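Mannitol dehydrogenase (Pseudomonas fluorescens, PDB 1LJ8) binds NAD and probably catalyses the NAD-dependent interconversion of mannitol and fructose, as a long-chain dehydrogenase. Local coordinates at residues A[10-13]-A[14-17]; A[474-478]-A[479-483]. All blocks are in the same frame, centred on the assembly; numbering follows the deposited sequence.

Contact 1: A[10-13]-A[14-17]; sequences QLAP and EVKL
A12 and V15 close a type I beta turn in the loop that precedes strand 27-32, the first strand of the Rossmann-type domain. V15 N donates a hydrogen bond to A12 O at 3.0 Å, coming in above the carbonyl plane. The A12 methyl sits against the V15 branch CG2, with CB and CG2 4.1 Å apart, while the other branch, CG1, anti to the backbone N (chi1 179°), reaches L11 CD1. That L11 methyl sits in the notch between V15 CG1 and L17 CD2, 4.1 Å from the first and 4.2 Å from the second. Strand 96-107 backs this patch, V98 touching both L11 and V15. On another side of A12 the E14 chain bends at chi2 (-88°) and folds its carboxylate back over the alanine methyl, OE1 standing 3.3 Å from A12 CB and 3.7 Å from P13 CD. The polar end of E14 is engaged elsewhere, OE2 being hydrogen-bonded to H248 ND1. The mouth of the turn is bridged by a water that donates one hydrogen to A12 O and the other to V15 O, each 2.8 Å from the water oxygen.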
loop_
_atom_site.group_PDB
_atom_site.type_symbol
_atom_site.label_atom_id
_atom_site.label_comp_id
_atom_site.label_asym_id
_atom_site.label_seq_id
_atom_site.Cartn_x
_atom_site.Cartn_y
_atom_site.Cartn_z
ATOM N N GLN A 10 23.549 -23.060 7.239
ATOM C CA GLN A 10 23.737 -24.066 6.207
ATOM C C GLN A 10 23.055 -23.712 4.868
ATOM O O GLN A 10 22.591 -24.603 4.143
ATOM C CB GLN A 10 23.192 -25.395 6.698
ATOM C CG GLN A 10 23.660 -25.797 8.086
ATOM C CD GLN A 10 22.974 -27.081 8.528
ATOM O OE1 GLN A 10 23.069 -28.106 7.837
ATOM N NE2 GLN A 10 22.271 -27.036 9.670
ATOM N N LEU A 11 22.981 -22.424 4.540
ATOM C CA LEU A 11 22.359 -22.005 3.279
ATOM C C LEU A 11 23.445 -21.731 2.256
ATOM O O LEU A 11 24.629 -21.725 2.591
ATOM C CB LEU A 11 21.516 -20.721 3.493
ATOM C CG LEU A 11 20.457 -20.907 4.591
ATOM C CD1 LEU A 11 19.714 -19.568 4.848
ATOM C CD2 LEU A 11 19.460 -21.981 4.159
ATOM N N ALA A 12 23.049 -21.493 1.011
ATOM C CA ALA A 12 24.012 -21.216 -0.045
ATOM C C ALA A 12 24.895 -20.030 0.355
ATOM O O ALA A 12 24.442 -19.087 1.018
ATOM C CB ALA A 12 23.281 -20.940 -1.355
ATOM N N PRO A 13 26.180 -20.053 -0.059
ATOM C CA PRO A 13 27.170 -19.015 0.247
ATOM C C PRO A 13 26.774 -17.572 -0.036
ATOM O O PRO A 13 27.124 -16.671 0.720
ATOM C CB PRO A 13 28.377 -19.417 -0.617
ATOM C CG PRO A 13 28.233 -20.863 -0.765
ATOM C CD PRO A 13 26.752 -21.066 -0.965
ATOM N N GLU A 14 26.051 -17.358 -1.127
ATOM C CA GLU A 14 25.665 -16.009 -1.520
ATOM C C GLU A 14 24.574 -15.415 -0.649
ATOM O O GLU A 14 24.308 -14.229 -0.731
ATOM C CB GLU A 14 25.194 -15.986 -2.991
ATOM C CG GLU A 14 23.821 -16.686 -3.292
ATOM C CD GLU A 14 23.933 -18.193 -3.592
ATOM O OE1 GLU A 14 24.974 -18.821 -3.277
ATOM O OE2 GLU A 14 22.945 -18.778 -4.129
ATOM N N VAL A 15 23.932 -16.244 0.164
ATOM C CA VAL A 15 22.828 -15.775 0.992
ATOM C C VAL A 15 23.347 -14.957 2.179
ATOM O O VAL A 15 24.097 -15.480 3.007
ATOM C CB VAL A 15 21.983 -16.972 1.499
ATOM C CG1 VAL A 15 20.836 -16.456 2.385
ATOM C CG2 VAL A 15 21.405 -17.730 0.316
ATOM N N LYS A 16 22.937 -13.686 2.266
ATOM C CA LYS A 16 23.354 -12.801 3.354
ATOM C C LYS A 16 22.538 -13.113 4.606
ATOM O O LYS A 16 21.320 -13.385 4.539
ATOM C CB LYS A 16 23.155 -11.344 2.940
ATOM C CG LYS A 16 23.644 -11.039 1.521
ATOM C CD LYS A 16 25.125 -10.738 1.415
ATOM C CE LYS A 16 25.442 -10.094 0.014
ATOM N NZ LYS A 16 24.828 -8.696 -0.308
ATOM N N LEU A 17 23.227 -13.136 5.744
ATOM C CA LEU A 17 22.605 -13.462 7.033
ATOM C C LEU A 17 22.675 -12.305 8.015
ATOM O O LEU A 17 23.557 -11.440 7.911
ATOM C CB LEU A 17 23.355 -14.640 7.677
ATOM C CG LEU A 17 23.617 -15.878 6.807
ATOM C CD1 LEU A 17 24.468 -16.840 7.624
ATOM C CD2 LEU A 17 22.292 -16.536 6.334
HETATM O O HOH W 1 24.691 -18.152 3.684
#

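Contact 2: A[474-478]-A[479-483]; sequences GSLRD and NGVTT
With chi1 at -177°, S475 swings OG away from its own backbone N, and N479, its CG anti to the carbonyl carbon (chi1 -49°), turns its amide back along helix 463-488 to meet it. N479 ND2 donates to S475 OG over 3.2 Å, with the hydroxyl oxygen lying nearly in the amide plane. The backbone repeats the pairing: N479 N binds S475 O at 2.7 Å. Here the helix kinks, the short axes before and after inclined at 98° and passing 6.0 Å apart. G480 N makes only weak bonds, to S475 O and L476 O, and G480 has a positive phi that would jam a side chain against the preceding carbonyl. V481 N turns instead to E419 OE2. L476 CD2 rests on V481 CA at 3.7 Å, and helices 289-313 and 401-413 cover the leucine. R477 grips D478 side-on, NE on OD1 (2.9 Å) and NH2 on OD2, while NH1 pairs with D441. An alanine in place of S475 would probably leave the N479 amide free to turn and T484 OG1 without this partner. S475 OG thus ties both N479 and T484 to the turn before the kink, polar links spanning the place where regular helical bonding lapses.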
loop_
_atom_site.group_PDB
_atom_site.type_symbol
_atom_site.label_atom_id
_atom_site.label_comp_id
_atom_site.label_asym_id
_atom_site.label_seq_id
_atom_site.Cartn_x
_atom_site.Cartn_y
_atom_site.Cartn_z
ATOM N N GLY A 474 -17.623 2.543 -24.219
ATOM C CA GLY A 474 -18.130 1.950 -25.447
ATOM C C GLY A 474 -17.002 1.527 -26.376
ATOM O O GLY A 474 -17.077 0.456 -26.995
ATOM N N SER A 475 -15.959 2.342 -26.473
ATOM C CA SER A 475 -14.871 2.001 -27.372
ATOM C C SER A 475 -14.143 0.746 -26.847
ATOM O O SER A 475 -13.834 -0.185 -27.602
ATOM C CB SER A 475 -13.893 3.161 -27.487
ATOM O OG SER A 475 -12.871 2.834 -28.413
ATOM N N LEU A 476 -13.872 0.716 -25.552
ATOM C CA LEU A 476 -13.211 -0.475 -25.033
ATOM C C LEU A 476 -14.019 -1.757 -25.329
ATOM O O LEU A 476 -13.471 -2.801 -25.725
ATOM C CB LEU A 476 -13.006 -0.313 -23.507
ATOM C CG LEU A 476 -11.857 0.629 -23.120
ATOM C CD1 LEU A 476 -11.791 0.702 -21.559
ATOM C CD2 LEU A 476 -10.525 0.098 -23.669
ATOM N N ARG A 477 -15.319 -1.694 -25.119
ATOM C CA ARG A 477 -16.188 -2.860 -25.325
ATOM C C ARG A 477 -16.248 -3.284 -26.790
ATOM O O ARG A 477 -16.077 -4.466 -27.121
ATOM C CB ARG A 477 -17.610 -2.519 -24.853
ATOM C CG ARG A 477 -18.610 -3.639 -24.970
ATOM C CD ARG A 477 -20.029 -3.117 -24.800
ATOM N NE ARG A 477 -20.290 -2.124 -25.854
ATOM C CZ ARG A 477 -21.003 -1.017 -25.678
ATOM N NH1 ARG A 477 -21.544 -0.753 -24.493
ATOM N NH2 ARG A 477 -21.123 -0.141 -26.679
ATOM N N ASP A 478 -16.491 -2.314 -27.664
ATOM C CA ASP A 478 -16.636 -2.598 -29.085
ATOM C C ASP A 478 -15.370 -2.746 -29.906
ATOM O O ASP A 478 -15.289 -3.658 -30.744
ATOM C CB ASP A 478 -17.518 -1.519 -29.731
ATOM C CG ASP A 478 -18.913 -1.455 -29.106
ATOM O OD1 ASP A 478 -19.370 -2.460 -28.553
ATOM O OD2 ASP A 478 -19.569 -0.407 -29.182
ATOM N N ASN A 479 -14.392 -1.873 -29.671
ATOM C CA ASN A 479 -13.143 -1.880 -30.452
ATOM C C ASN A 479 -11.932 -2.482 -29.781
ATOM O O ASN A 479 -10.904 -2.677 -30.428
ATOM C CB ASN A 479 -12.789 -0.459 -30.838
ATOM C CG ASN A 479 -13.975 0.273 -31.453
ATOM O OD1 ASN A 479 -14.673 -0.296 -32.286
ATOM N ND2 ASN A 479 -14.222 1.516 -31.023
ATOM N N GLY A 480 -12.032 -2.743 -28.484
ATOM C CA GLY A 480 -10.883 -3.282 -27.779
ATOM C C GLY A 480 -9.900 -2.235 -27.244
ATOM O O GLY A 480 -9.855 -1.073 -27.662
ATOM N N VAL A 481 -9.079 -2.667 -26.295
ATOM C CA VAL A 481 -8.075 -1.803 -25.675
ATOM C C VAL A 481 -7.091 -1.196 -26.696
ATOM O O VAL A 481 -6.859 0.017 -26.697
ATOM C CB VAL A 481 -7.246 -2.632 -24.634
ATOM C CG1 VAL A 481 -6.039 -1.827 -24.114
ATOM C CG2 VAL A 481 -8.157 -3.092 -23.494
ATOM N N THR A 482 -6.523 -2.037 -27.564
ATOM C CA THR A 482 -5.513 -1.553 -28.489
ATOM C C THR A 482 -6.016 -0.451 -29.420
ATOM O O THR A 482 -5.397 0.594 -29.553
ATOM C CB THR A 482 -4.929 -2.713 -29.314
ATOM O OG1 THR A 482 -4.253 -3.607 -28.403
ATOM C CG2 THR A 482 -3.901 -2.189 -30.366
ATOM N N THR A 483 -7.147 -0.690 -30.049
ATOM C CA THR A 483 -7.686 0.321 -30.962
ATOM C C THR A 483 -8.089 1.577 -30.188
ATOM O O THR A 483 -7.877 2.692 -30.637
ATOM C CB THR A 483 -8.870 -0.285 -31.730
ATOM O OG1 THR A 483 -8.351 -1.235 -32.683
ATOM C CG2 THR A 483 -9.661 0.792 -32.459
#

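Contact 1 and contact 2 sit near opposite ends of the chain, one before the first strand of the nucleotide-binding domain, the other on the last helix, 463-488. Their centres are about 50 Å apart and their nearest atoms about 39 Å, so they do not touch. Each centre lies about 30 Å from the centre of the chain, and both are away from the annotated NAD-binding residues, such as G36, D69 and N191. The turn at 10-17 packs on strand 96-107 of the seven-stranded sheet, whereas 474-483 packs on helices of the C-terminal part. Both reverse or redirect the chain locally, contact 1 as a water-bridged turn and contact 2 as a helix kink.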